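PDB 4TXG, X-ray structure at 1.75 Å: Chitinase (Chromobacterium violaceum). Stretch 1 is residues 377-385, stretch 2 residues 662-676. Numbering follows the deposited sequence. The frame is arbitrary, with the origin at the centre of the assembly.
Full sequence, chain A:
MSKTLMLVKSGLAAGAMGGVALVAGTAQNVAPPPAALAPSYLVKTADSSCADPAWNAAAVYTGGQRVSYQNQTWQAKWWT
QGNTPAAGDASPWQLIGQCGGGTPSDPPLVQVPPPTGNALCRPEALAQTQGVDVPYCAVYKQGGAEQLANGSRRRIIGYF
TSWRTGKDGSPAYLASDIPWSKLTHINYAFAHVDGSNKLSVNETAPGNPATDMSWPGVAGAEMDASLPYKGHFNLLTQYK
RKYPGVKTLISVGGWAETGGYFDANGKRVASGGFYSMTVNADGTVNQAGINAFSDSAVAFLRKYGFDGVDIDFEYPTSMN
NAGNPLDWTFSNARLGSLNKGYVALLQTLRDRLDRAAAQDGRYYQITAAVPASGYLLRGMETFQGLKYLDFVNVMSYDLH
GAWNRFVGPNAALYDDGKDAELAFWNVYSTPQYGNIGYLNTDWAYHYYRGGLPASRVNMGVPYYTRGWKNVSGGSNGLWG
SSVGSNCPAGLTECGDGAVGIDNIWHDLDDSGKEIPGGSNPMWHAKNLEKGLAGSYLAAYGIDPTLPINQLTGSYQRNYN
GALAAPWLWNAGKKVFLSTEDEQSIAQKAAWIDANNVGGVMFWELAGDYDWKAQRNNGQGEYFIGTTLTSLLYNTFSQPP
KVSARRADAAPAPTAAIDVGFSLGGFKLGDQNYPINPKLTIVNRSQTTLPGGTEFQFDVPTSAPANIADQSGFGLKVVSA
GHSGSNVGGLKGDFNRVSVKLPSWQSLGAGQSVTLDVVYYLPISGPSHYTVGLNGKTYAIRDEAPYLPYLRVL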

# COMPACT_ATOMS: atom_id res chain seq x y z
N LEU A 377 -2.63 11.05 2.09
CA LEU A 377 -1.20 11.34 2.20
C LEU A 377 -0.93 12.79 2.54
O LEU A 377 0.16 13.13 3.04
CB LEU A 377 -0.50 10.96 0.89
CG LEU A 377 -0.38 9.45 0.64
CD1 LEU A 377 0.06 9.19 -0.80
CD2 LEU A 377 0.58 8.76 1.62
N ARG A 378 -1.91 13.67 2.31
CA ARG A 378 -1.71 15.08 2.66
C ARG A 378 -1.54 15.23 4.17
O ARG A 378 -0.96 16.21 4.65
CB ARG A 378 -2.88 15.93 2.15
CG ARG A 378 -2.69 17.43 2.38
CD ARG A 378 -3.77 18.22 1.66
NE ARG A 378 -3.70 18.06 0.21
CZ ARG A 378 -3.10 18.91 -0.61
NH1 ARG A 378 -2.50 19.98 -0.14
NH2 ARG A 378 -3.11 18.68 -1.93
N GLY A 379 -2.04 14.26 4.93
CA GLY A 379 -1.91 14.28 6.37
C GLY A 379 -0.82 13.36 6.90
O GLY A 379 -0.80 13.05 8.09
N MET A 380 0.08 12.92 6.04
CA MET A 380 1.13 11.99 6.47
C MET A 380 2.54 12.54 6.25
O MET A 380 3.49 11.77 6.03
CB MET A 380 0.92 10.64 5.76
CG MET A 380 -0.41 9.99 6.20
SD MET A 380 -0.98 8.56 5.26
CE MET A 380 0.34 7.42 5.62
N GLU A 381 2.67 13.86 6.34
CA GLU A 381 3.95 14.57 6.29
C GLU A 381 4.74 14.14 5.05
O GLU A 381 4.26 14.34 3.94
CB GLU A 381 4.72 14.36 7.61
CG GLU A 381 3.88 14.93 8.79
CD GLU A 381 4.61 15.01 10.12
OE1 GLU A 381 5.83 14.72 10.16
OE2 GLU A 381 3.96 15.40 11.12
N THR A 382 5.92 13.55 5.23
CA THR A 382 6.68 13.02 4.09
C THR A 382 6.85 11.50 4.16
O THR A 382 7.76 10.94 3.54
CB THR A 382 8.08 13.66 3.98
OG1 THR A 382 8.86 13.35 5.15
CG2 THR A 382 7.97 15.18 3.85
N PHE A 383 5.98 10.83 4.90
CA PHE A 383 6.08 9.39 5.13
C PHE A 383 7.50 9.00 5.55
O PHE A 383 8.14 8.12 4.96
CB PHE A 383 5.67 8.60 3.88
CG PHE A 383 4.95 7.32 4.20
CD1 PHE A 383 5.49 6.43 5.13
CD2 PHE A 383 3.72 7.02 3.64
CE1 PHE A 383 4.84 5.26 5.45
CE2 PHE A 383 3.06 5.84 3.97
CZ PHE A 383 3.62 4.97 4.87
N GLN A 384 7.99 9.68 6.59
CA GLN A 384 9.32 9.45 7.12
C GLN A 384 9.57 7.97 7.47
O GLN A 384 10.70 7.50 7.41
CB GLN A 384 9.55 10.33 8.36
CG GLN A 384 9.58 11.84 8.06
CD GLN A 384 8.24 12.51 8.24
OE1 GLN A 384 7.22 12.03 7.72
NE2 GLN A 384 8.22 13.63 8.98
N GLY A 385 8.50 7.25 7.79
CA GLY A 385 8.60 5.85 8.18
C GLY A 385 9.01 4.88 7.07
O GLY A 385 9.32 3.73 7.36
N SER A 662 15.78 17.82 6.61
CA SER A 662 14.45 17.28 6.92
C SER A 662 13.35 18.32 6.76
O SER A 662 13.54 19.50 7.05
CB SER A 662 14.42 16.71 8.34
OG SER A 662 14.81 17.68 9.29
N LEU A 663 12.19 17.85 6.28
CA LEU A 663 10.98 18.66 6.24
C LEU A 663 10.17 18.39 7.49
O LEU A 663 9.99 17.24 7.87
CB LEU A 663 10.15 18.35 4.99
CG LEU A 663 10.77 18.67 3.64
CD1 LEU A 663 9.85 18.23 2.50
CD2 LEU A 663 11.04 20.18 3.56
N GLY A 664 9.67 19.45 8.12
CA GLY A 664 8.87 19.31 9.33
C GLY A 664 7.98 20.52 9.54
O GLY A 664 7.85 21.36 8.66
N GLY A 665 7.36 20.61 10.72
CA GLY A 665 6.45 21.71 10.99
C GLY A 665 5.21 21.68 10.10
O GLY A 665 4.71 22.73 9.68
N PHE A 666 4.73 20.48 9.82
CA PHE A 666 3.49 20.33 9.05
C PHE A 666 2.28 20.71 9.91
O PHE A 666 2.24 20.40 11.09
CB PHE A 666 3.32 18.89 8.56
CG PHE A 666 4.21 18.51 7.41
CD1 PHE A 666 3.80 18.69 6.10
CD2 PHE A 666 5.47 17.95 7.64
CE1 PHE A 666 4.61 18.33 5.03
CE2 PHE A 666 6.29 17.59 6.57
CZ PHE A 666 5.86 17.78 5.27
N LYS A 667 1.30 21.39 9.31
CA LYS A 667 0.04 21.62 10.00
C LYS A 667 -0.80 20.34 9.97
O LYS A 667 -0.45 19.37 9.28
CB LYS A 667 -0.74 22.77 9.35
CG LYS A 667 -0.04 24.11 9.35
CD LYS A 667 -0.82 25.07 8.46
CE LYS A 667 -0.02 26.31 8.09
NZ LYS A 667 -0.68 27.04 6.97
N LEU A 668 -1.89 20.33 10.73
CA LEU A 668 -2.88 19.27 10.61
C LEU A 668 -3.33 19.21 9.15
O LEU A 668 -3.39 20.23 8.47
CB LEU A 668 -4.07 19.52 11.53
CG LEU A 668 -3.76 19.50 13.03
CD1 LEU A 668 -5.04 19.54 13.84
CD2 LEU A 668 -2.94 18.27 13.40
N GLY A 669 -3.65 18.01 8.69
CA GLY A 669 -3.89 17.78 7.28
C GLY A 669 -4.90 18.68 6.60
O GLY A 669 -4.67 19.11 5.46
N ASP A 670 -6.00 18.99 7.27
CA ASP A 670 -7.05 19.79 6.64
C ASP A 670 -6.59 21.23 6.42
O ASP A 670 -7.23 21.98 5.66
CB ASP A 670 -8.33 19.78 7.48
CG ASP A 670 -9.17 18.51 7.29
OD1 ASP A 670 -8.98 17.77 6.31
OD2 ASP A 670 -10.06 18.28 8.14
N GLN A 671 -5.50 21.62 7.08
CA GLN A 671 -4.96 22.97 6.98
C GLN A 671 -3.75 23.01 6.04
O GLN A 671 -3.18 24.08 5.81
CB GLN A 671 -4.54 23.50 8.36
CG GLN A 671 -5.56 23.27 9.47
CD GLN A 671 -6.91 23.87 9.15
OE1 GLN A 671 -7.00 24.97 8.62
NE2 GLN A 671 -7.97 23.13 9.48
N ASN A 672 -3.38 21.84 5.53
CA ASN A 672 -2.17 21.68 4.73
C ASN A 672 -2.42 21.96 3.24
O ASN A 672 -2.05 21.16 2.38
CB ASN A 672 -1.62 20.26 4.94
CG ASN A 672 -0.14 20.11 4.57
OD1 ASN A 672 0.61 21.08 4.56
ND2 ASN A 672 0.27 18.88 4.28
N TYR A 673 -3.08 23.08 2.96
CA TYR A 673 -3.27 23.57 1.59
C TYR A 673 -2.80 25.02 1.50
O TYR A 673 -3.35 25.89 2.16
CB TYR A 673 -4.74 23.52 1.15
CG TYR A 673 -5.44 22.18 1.28
CD1 TYR A 673 -5.92 21.74 2.51
CD2 TYR A 673 -5.65 21.39 0.17
CE1 TYR A 673 -6.58 20.53 2.62
CE2 TYR A 673 -6.30 20.18 0.27
CZ TYR A 673 -6.77 19.76 1.50
OH TYR A 673 -7.42 18.55 1.60
N PRO A 674 -1.74 25.28 0.71
CA PRO A 674 -0.85 24.33 0.06
C PRO A 674 0.03 23.67 1.11
O PRO A 674 -0.10 23.97 2.30
CB PRO A 674 -0.03 25.21 -0.88
CG PRO A 674 0.04 26.52 -0.18
CD PRO A 674 -1.33 26.67 0.46
N ILE A 675 0.90 22.77 0.68
CA ILE A 675 1.75 22.06 1.61
C ILE A 675 2.99 22.90 1.88
O ILE A 675 3.83 23.08 1.00
CB ILE A 675 2.12 20.67 1.05
CG1 ILE A 675 0.83 19.92 0.71
CG2 ILE A 675 2.93 19.87 2.07
CD1 ILE A 675 1.03 18.50 0.12
N ASN A 676 3.11 23.44 3.10
CA ASN A 676 4.22 24.35 3.36
C ASN A 676 4.98 24.05 4.66
O ASN A 676 4.92 24.80 5.64
CB ASN A 676 3.74 25.80 3.34
CG ASN A 676 2.83 26.14 4.47
OD1 ASN A 676 2.09 25.28 4.97
ND2 ASN A 676 2.89 27.39 4.93
O HOH W 1 5.40 18.07 11.41
O HOH W 2 10.59 14.90 6.52
O HOH W 3 10.39 15.36 10.06

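Two hydrogen bonds between Arg378 and Asn672 anchor the contact. Arg378 NH1 donates to Asn672 O at 2.8 Å, and Asn672 ND2 returns a bond to Arg378 O at 3.0 Å, so each residue offers its side chain to the other's backbone. Asparagine suits this place because its CA-to-CB bond points toward the other stretch, and the short side chain places ND2 against Arg378 O, the backbone carbonyl of a buried residue. Arginine supplies length as well as charge: its CA-to-CB bond points sideways, yet its long side chain, t at chi1 and chi2 and turned to m at chi3, brings the guanidinium between two partners. Tyr673 lies flat against one face, planes 6° apart and centres 4.2 Å apart, while Ile675 CD1 covers the opposite face, leaving the edge free for hydrogen bonding.

Nearby, the backbones pack directly against each other, with Gly379 CA 4.1 Å from Gly669 CA. A CB on Gly669 would point toward the partner and come within 3.3 Å of Gly379 CA, a tight fit that glycine avoids.

Farther along, Phe666 provides a broad apolar surface. Glu381 CA sits 3.7 Å from its ring centroid, over the face, and Thr382 CG2 approaches Phe666 CZ at 3.6 Å and Leu663 CD1 at 3.8 Å. Threonine serves two roles here, since its OG1 binds a water that donates to Leu663 O. Another water links Gln384 NE2 to that same carbonyl, and a third joins Phe666 N to Glu381 OE2, the latter bond weak.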